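PDB 5T8V: sister chromatid cohesion protein from Chaetomium thermophilum, which probably serves as a cohesin loader that binds chromatin and places cohesin rings on it, this chain being its C-terminal HEAT-repeat fragment. Local coordinates for residues T1162-T1165 with F1166-A1170; E1184-A1187 with L1188-H1192; Y1288-V1291 with G1292-H1295. All coordinates share one frame; numbering follows the deposited sequence.

Contact 1 (T1162-T1165 with F1166-A1170)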
loop_
_atom_site.group_PDB
_atom_site.type_symbol
_atom_site.label_atom_id
_atom_site.label_comp_id
_atom_site.label_asym_id
_atom_site.label_seq_id
_atom_site.Cartn_x
_atom_site.Cartn_y
_atom_site.Cartn_z
ATOM N N THR A 1162 43.988 4.908 22.076
ATOM C CA THR A 1162 43.271 4.609 20.843
ATOM C C THR A 1162 41.849 5.160 20.852
ATOM O O THR A 1162 41.340 5.587 19.812
ATOM C CB THR A 1162 43.253 3.091 20.624
ATOM O OG1 THR A 1162 44.593 2.616 20.457
ATOM C CG2 THR A 1162 42.446 2.720 19.406
ATOM N N GLY A 1163 41.200 5.154 22.014
ATOM C CA GLY A 1163 39.801 5.525 22.112
ATOM C C GLY A 1163 39.430 6.829 21.433
ATOM O O GLY A 1163 38.609 6.844 20.510
ATOM N N VAL A 1164 40.029 7.934 21.885
ATOM C CA VAL A 1164 39.654 9.252 21.380
ATOM C C VAL A 1164 39.815 9.318 19.868
ATOM O O VAL A 1164 39.032 9.978 19.176
ATOM C CB VAL A 1164 40.479 10.345 22.085
ATOM C CG1 VAL A 1164 40.265 11.706 21.424
ATOM C CG2 VAL A 1164 40.111 10.412 23.560
ATOM N N THR A 1165 40.826 8.637 19.329
ATOM C CA THR A 1165 41.059 8.690 17.890
ATOM C C THR A 1165 39.888 8.087 17.124
ATOM O O THR A 1165 39.393 8.682 16.161
ATOM C CB THR A 1165 42.365 7.972 17.537
ATOM O OG1 THR A 1165 43.469 8.675 18.123
ATOM C CG2 THR A 1165 42.564 7.910 16.019
ATOM N N PHE A 1166 39.429 6.902 17.534
ATOM C CA PHE A 1166 38.321 6.264 16.828
ATOM C C PHE A 1166 37.008 6.993 17.083
ATOM O O PHE A 1166 36.182 7.130 16.171
ATOM C CB PHE A 1166 38.206 4.796 17.234
ATOM C CG PHE A 1166 39.171 3.894 16.518
ATOM C CD1 PHE A 1166 39.078 3.702 15.151
ATOM C CD2 PHE A 1166 40.164 3.233 17.213
ATOM C CE1 PHE A 1166 39.966 2.870 14.489
ATOM C CE2 PHE A 1166 41.053 2.398 16.557
ATOM C CZ PHE A 1166 40.954 2.217 15.195
ATOM N N ILE A 1167 36.794 7.462 18.313
ATOM C CA ILE A 1167 35.626 8.295 18.590
ATOM C C ILE A 1167 35.610 9.497 17.656
ATOM O O ILE A 1167 34.546 9.934 17.197
ATOM C CB ILE A 1167 35.615 8.725 20.069
ATOM C CG1 ILE A 1167 35.507 7.498 20.979
ATOM C CG2 ILE A 1167 34.458 9.683 20.342
ATOM C CD1 ILE A 1167 35.694 7.799 22.453
ATOM N N THR A 1168 36.788 10.047 17.354
ATOM C CA THR A 1168 36.871 11.211 16.478
ATOM C C THR A 1168 36.626 10.829 15.024
ATOM O O THR A 1168 35.892 11.519 14.308
ATOM C CB THR A 1168 38.239 11.878 16.631
ATOM O OG1 THR A 1168 38.490 12.153 18.014
ATOM C CG2 THR A 1168 38.294 13.178 15.851
ATOM N N LEU A 1169 37.233 9.734 14.567
ATOM C CA LEU A 1169 37.070 9.311 13.183
ATOM C C LEU A 1169 35.657 8.827 12.889
ATOM O O LEU A 1169 35.259 8.794 11.719
ATOM C CB LEU A 1169 38.079 8.211 12.853
ATOM C CG LEU A 1169 39.551 8.634 12.899
ATOM C CD1 LEU A 1169 40.461 7.420 12.856
ATOM C CD2 LEU A 1169 39.880 9.584 11.753
ATOM N N ALA A 1170 34.890 8.454 13.916
ATOM C CA ALA A 1170 33.513 8.030 13.690
ATOM C C ALA A 1170 32.653 9.158 13.139
ATOM O O ALA A 1170 31.611 8.887 12.531
ATOM C CB ALA A 1170 32.905 7.498 14.986
#

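Contact 2 (E1184-A1187 with L1188-H1192)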
loop_
_atom_site.group_PDB
_atom_site.type_symbol
_atom_site.label_atom_id
_atom_site.label_comp_id
_atom_site.label_asym_id
_atom_site.label_seq_id
_atom_site.Cartn_x
_atom_site.Cartn_y
_atom_site.Cartn_z
ATOM N N GLU A 1184 35.048 0.244 16.004
ATOM C CA GLU A 1184 36.101 0.166 17.010
ATOM C C GLU A 1184 35.724 0.931 18.271
ATOM O O GLU A 1184 36.058 0.508 19.383
ATOM C CB GLU A 1184 37.415 0.690 16.435
ATOM C CG GLU A 1184 37.909 -0.100 15.235
ATOM C CD GLU A 1184 38.014 -1.586 15.522
ATOM O OE1 GLU A 1184 38.272 -1.952 16.691
ATOM O OE2 GLU A 1184 37.830 -2.385 14.581
ATOM N N HIS A 1185 35.031 2.062 18.124
ATOM C CA HIS A 1185 34.567 2.793 19.297
ATOM C C HIS A 1185 33.488 2.012 20.036
ATOM O O HIS A 1185 33.471 1.980 21.273
ATOM C CB HIS A 1185 34.055 4.173 18.879
ATOM C CG HIS A 1185 33.270 4.878 19.940
ATOM N ND1 HIS A 1185 33.514 4.709 21.287
ATOM C CD2 HIS A 1185 32.250 5.763 19.852
ATOM C CE1 HIS A 1185 32.672 5.453 21.981
ATOM N NE2 HIS A 1185 31.894 6.103 21.135
ATOM N N LYS A 1186 32.585 1.365 19.296
ATOM C CA LYS A 1186 31.515 0.598 19.926
ATOM C C LYS A 1186 32.071 -0.607 20.678
ATOM O O LYS A 1186 31.719 -0.841 21.839
ATOM C CB LYS A 1186 30.499 0.160 18.871
ATOM C CG LYS A 1186 29.484 -0.861 19.366
ATOM C CD LYS A 1186 28.333 -1.045 18.387
ATOM C CE LYS A 1186 28.828 -1.397 16.989
ATOM N NZ LYS A 1186 27.729 -1.876 16.106
ATOM N N ALA A 1187 32.941 -1.385 20.029
ATOM C CA ALA A 1187 33.536 -2.537 20.700
ATOM C C ALA A 1187 34.415 -2.099 21.864
ATOM O O ALA A 1187 34.371 -2.694 22.949
ATOM C CB ALA A 1187 34.344 -3.364 19.701
ATOM N N LEU A 1188 35.217 -1.055 21.660
ATOM C CA LEU A 1188 36.104 -0.580 22.715
ATOM C C LEU A 1188 35.312 -0.127 23.934
ATOM O O LEU A 1188 35.693 -0.419 25.074
ATOM C CB LEU A 1188 36.982 0.550 22.179
ATOM C CG LEU A 1188 38.126 1.021 23.075
ATOM C CD1 LEU A 1188 39.279 1.525 22.217
ATOM C CD2 LEU A 1188 37.661 2.107 24.032
ATOM N N HIS A 1189 34.209 0.592 23.718
ATOM C CA HIS A 1189 33.344 0.958 24.835
ATOM C C HIS A 1189 32.715 -0.277 25.465
ATOM O O HIS A 1189 32.562 -0.347 26.690
ATOM C CB HIS A 1189 32.261 1.930 24.368
ATOM C CG HIS A 1189 31.141 2.102 25.348
ATOM N ND1 HIS A 1189 30.029 1.287 25.356
ATOM C CD2 HIS A 1189 30.963 2.992 26.353
ATOM C CE1 HIS A 1189 29.214 1.668 26.324
ATOM N NE2 HIS A 1189 29.757 2.701 26.943
ATOM N N THR A 1190 32.344 -1.262 24.643
ATOM C CA THR A 1190 31.770 -2.496 25.170
ATOM C C THR A 1190 32.718 -3.155 26.165
ATOM O O THR A 1190 32.309 -3.552 27.262
ATOM C CB THR A 1190 31.442 -3.457 24.023
ATOM O OG1 THR A 1190 30.417 -2.886 23.198
ATOM C CG2 THR A 1190 30.966 -4.811 24.552
ATOM N N LYS A 1191 33.994 -3.273 25.800
ATOM C CA LYS A 1191 34.956 -3.956 26.657
ATOM C C LYS A 1191 35.586 -3.043 27.701
ATOM O O LYS A 1191 35.989 -3.525 28.765
ATOM C CB LYS A 1191 36.065 -4.585 25.810
ATOM C CG LYS A 1191 35.568 -5.324 24.580
ATOM C CD LYS A 1191 36.578 -6.359 24.115
ATOM C CE LYS A 1191 36.681 -6.419 22.603
ATOM N NZ LYS A 1191 37.566 -5.342 22.077
ATOM N N HIS A 1192 35.677 -1.738 27.432
ATOM C CA HIS A 1192 36.397 -0.811 28.301
ATOM C C HIS A 1192 35.605 0.489 28.478
ATOM O O HIS A 1192 36.021 1.570 28.075
ATOM C CB HIS A 1192 37.790 -0.531 27.738
ATOM C CG HIS A 1192 38.610 -1.763 27.507
ATOM N ND1 HIS A 1192 39.292 -1.993 26.332
ATOM C CD2 HIS A 1192 38.862 -2.828 28.304
ATOM C CE1 HIS A 1192 39.926 -3.150 26.412
ATOM N NE2 HIS A 1192 39.682 -3.677 27.599
#

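Contact 3 (Y1288-V1291 with G1292-H1295)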
loop_
_atom_site.group_PDB
_atom_site.type_symbol
_atom_site.label_atom_id
_atom_site.label_comp_id
_atom_site.label_asym_id
_atom_site.label_seq_id
_atom_site.Cartn_x
_atom_site.Cartn_y
_atom_site.Cartn_z
ATOM N N TYR A 1288 16.736 12.088 22.237
ATOM C CA TYR A 1288 16.786 11.652 23.625
ATOM C C TYR A 1288 15.801 10.508 23.847
ATOM O O TYR A 1288 14.734 10.449 23.229
ATOM C CB TYR A 1288 16.468 12.820 24.560
ATOM C CG TYR A 1288 17.366 14.022 24.360
ATOM C CD1 TYR A 1288 18.564 14.141 25.050
ATOM C CD2 TYR A 1288 17.013 15.037 23.479
ATOM C CE1 TYR A 1288 19.387 15.238 24.868
ATOM C CE2 TYR A 1288 17.829 16.136 23.290
ATOM C CZ TYR A 1288 19.014 16.233 23.988
ATOM O OH TYR A 1288 19.830 17.326 23.803
ATOM N N VAL A 1289 16.167 9.591 24.743
ATOM C CA VAL A 1289 15.394 8.375 24.971
ATOM C C VAL A 1289 14.656 8.390 26.301
ATOM O O VAL A 1289 13.911 7.444 26.593
ATOM C CB VAL A 1289 16.285 7.121 24.859
ATOM C CG1 VAL A 1289 17.199 6.969 26.075
ATOM C CG2 VAL A 1289 15.439 5.865 24.632
ATOM N N THR A 1290 14.824 9.433 27.114
ATOM C CA THR A 1290 14.050 9.588 28.338
ATOM C C THR A 1290 13.792 11.068 28.568
ATOM O O THR A 1290 14.558 11.923 28.115
ATOM C CB THR A 1290 14.759 8.997 29.565
ATOM O OG1 THR A 1290 16.015 9.656 29.762
ATOM C CG2 THR A 1290 14.991 7.502 29.399
ATOM N N VAL A 1291 12.700 11.367 29.275
ATOM C CA VAL A 1291 12.445 12.746 29.675
ATOM C C VAL A 1291 13.305 13.147 30.867
ATOM O O VAL A 1291 13.460 14.344 31.135
ATOM C CB VAL A 1291 10.960 12.980 30.005
ATOM C CG1 VAL A 1291 10.091 12.674 28.794
ATOM C CG2 VAL A 1291 10.532 12.149 31.201
ATOM N N GLY A 1292 13.867 12.178 31.593
ATOM C CA GLY A 1292 14.764 12.512 32.687
ATOM C C GLY A 1292 16.110 13.012 32.199
ATOM O O GLY A 1292 16.700 13.917 32.797
ATOM N N GLU A 1293 16.615 12.431 31.109
ATOM C CA GLU A 1293 17.864 12.907 30.521
ATOM C C GLU A 1293 17.733 14.354 30.066
ATOM O O GLU A 1293 18.542 15.210 30.435
ATOM C CB GLU A 1293 18.266 12.016 29.345
ATOM C CG GLU A 1293 18.862 10.676 29.742
ATOM C CD GLU A 1293 19.196 9.813 28.542
ATOM O OE1 GLU A 1293 19.093 10.316 27.404
ATOM O OE2 GLU A 1293 19.563 8.634 28.738
ATOM N N ILE A 1294 16.715 14.643 29.254
ATOM C CA ILE A 1294 16.531 16.000 28.747
ATOM C C ILE A 1294 16.140 16.954 29.868
ATOM O O ILE A 1294 16.499 18.136 29.836
ATOM C CB ILE A 1294 15.494 16.015 27.608
ATOM C CG1 ILE A 1294 15.255 17.447 27.122
ATOM C CG2 ILE A 1294 14.185 15.388 28.061
ATOM C CD1 ILE A 1294 14.421 17.537 25.862
ATOM N N HIS A 1295 15.400 16.473 30.869
ATOM C CA HIS A 1295 15.028 17.337 31.986
ATOM C C HIS A 1295 16.255 17.736 32.794
ATOM O O HIS A 1295 16.421 18.908 33.153
ATOM C CB HIS A 1295 13.998 16.639 32.877
ATOM C CG HIS A 1295 13.548 17.468 34.040
ATOM N ND1 HIS A 1295 12.910 18.680 33.886
ATOM C CD2 HIS A 1295 13.644 17.260 35.375
ATOM C CE1 HIS A 1295 12.631 19.183 35.076
ATOM N NE2 HIS A 1295 13.066 18.341 35.996
#

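Contact 1 (T1162-T1165 with F1166-A1170)
Leu-1169 folds back along the helix onto Thr-1165, one turn earlier, and the two side chains lie side by side, pointing the same way. CB of Leu-1169 sits 3.6 Å from Thr-1165 O. With CG beside the backbone N and anti to the carbonyl carbon (chi1 -65°), the chain turns back over that same carbonyl, and CG comes 3.3 Å from Thr-1165 O. At the tip, CD1 continues to the threonine methyl, with CD1 of Leu-1169 3.8 Å from CG2 of Thr-1165. The beta-branched threonine suits this place because its methyl is what faces the leucine. Underneath, Leu-1169 N donates to Thr-1165 O at 2.9 Å, in the ordinary helical way.

Val-1164 and Thr-1168 make the next i to i+4 pair. Val-1164 O accepts twice from one residue: from Thr-1168 N at 2.9 Å and from the Thr-1168 hydroxyl, the two donors arriving from opposite faces of the carbonyl plane. The first torsion of Thr-1168, -53°, holds OG1 beside its own backbone N, within range of the carbonyl one turn back. A buried hydroxyl is thus accommodated by the helix itself, and it also bonds to Ser-1206 OG of helix 1200-1213. Earlier in the turn, Ile-1167 N bonds to Gly-1163 O, while Phe-1166 N makes a longer bond of 3.3 Å to Thr-1162 O.

Of the larger apolar groups, Phe-1166 packs on helices 1139-1154 and 1175-1191, Ile-1167 on 1175-1191 and 1200-1213. Bonds from i to i+4 define an alpha-helix, and a threonine hydroxyl bonded to the carbonyl one turn back is a common way to seat that residue within one; this helix is short and mostly buried among its neighbours in the helical C-terminal part of a HEAT-repeat protein.

Contact 2 (E1184-A1187 with L1188-H1192)
Ala-1187 meets Lys-1191 one turn further along the helix, and with Leu-1188 and His-1189 it accounts for most of what this local contact buries. Lys-1191 N donates to Ala-1187 O at 2.9 Å. The lysine's aliphatic chain follows: its CG lies 3.3 Å from Ala-1187 O, then the chain bends and brings NZ to 4.5 Å from Ala-1187 CB. On this partly exposed side of the helix, alanine's small methyl does not obstruct the lysine chain, whose NZ end alone comes near it. NZ stays 6.4 Å from OE1 of Glu-1184, so the opposite charges are not in contact; OE1 is instead bonded to Asn-1152.

Leu-1188 is joined to the preceding turn through its backbone, its N donating to Glu-1184 O. A first torsion of -171° sets CG opposite the backbone N and carries the branched end away from the preceding turn. The residue is buried, its side chain touching Pro-1159 and Asn-1152, and leucine suits a buried site because it brings no polar end that would need a partner.

His-1189 N bonds to His-1185 O at 2.9 Å, and CE1 of the His-1185 ring is 4.3 Å from CB of His-1189, an oblique approach. Both side chains touch Val-1236 of helix 1231-1240, and both residues are buried. Next along, Lys-1186 O receives both Thr-1190 N, at 2.9 Å, and Thr-1190 OG1, at 2.8 Å, from opposite faces of its plane; the hydroxyl of this exposed residue thereby stays tied to the helix.

An amphipathic alpha-helix is recognisable here, in its last turns before His-1192 leaves helical geometry: leucine and histidines face neighbouring parts of the fold while threonine and lysine lie on the outer side, as in the stacked helices of HEAT-repeat proteins.

Contact 3 (Y1288-V1291 with G1292-H1295)
Thr-1290 and Glu-1293 set their side chains across each other at about a right angle where a loop enters a helix. The threonine's first torsion, 60°, places OG1 between its backbone N and carbonyl carbon, facing the first turn, where it accepts from Glu-1293 N at 3.1 Å (N-H...O angle 154°). This is an N-cap bond: threonine suits the position because its short hydroxyl can accept from a backbone N-H that has no helical carbonyl before it. Glu-1293 runs extended past the hydroxyl, its CB 3.3 Å from Thr-1290 OG1, and its side chain crosses that of Val-1289 obliquely, with OE2 of Glu-1293 3.9 Å from CG1 of Val-1289. The carboxylate's main partner is Arg-1245, which forms a salt bridge with OE1.

On the apolar side, Tyr-1288 turns one face of its ring to Ile-1294. CB of the isoleucine lies 4.2 Å above the ring plane, displaced toward the rim, and the tyrosine hydroxyl bonds to Leu-1283 O. The CG2 branch of Ile-1294 lies 4.5 Å from CB of Val-1291, whose carbonyl accepts from His-1295 N at 2.9 Å.

The junction thus links helix 1271-1284 to the start of helix 1291-1319, with Val-1289, Tyr-1288 and Glu-1293 resting on helix 1243-1254 and with Tyr-1388 touching both Tyr-1288 and Ile-1294.

Contacts 1 and 2 lie on successive helices, 1163-1169 and 1175-1191, and pack directly on each other, their centres about 11 Å apart. CG1 of Ile-1167 comes 3.4 Å from ND1 of His-1185, CG of Phe-1166 lies 3.7 Å from CB of Glu-1184, and the bare CA of Gly-1163 meets CD1 of Leu-1188 at 4.0 Å. The two helices therefore pack on each other through these residues. Contact 3, further along the chain, touches neither: its nearest atoms are about 17 Å from contact 1 and about 12 Å from contact 2. All three fall in the sister chromatid cohesion C-terminal family region.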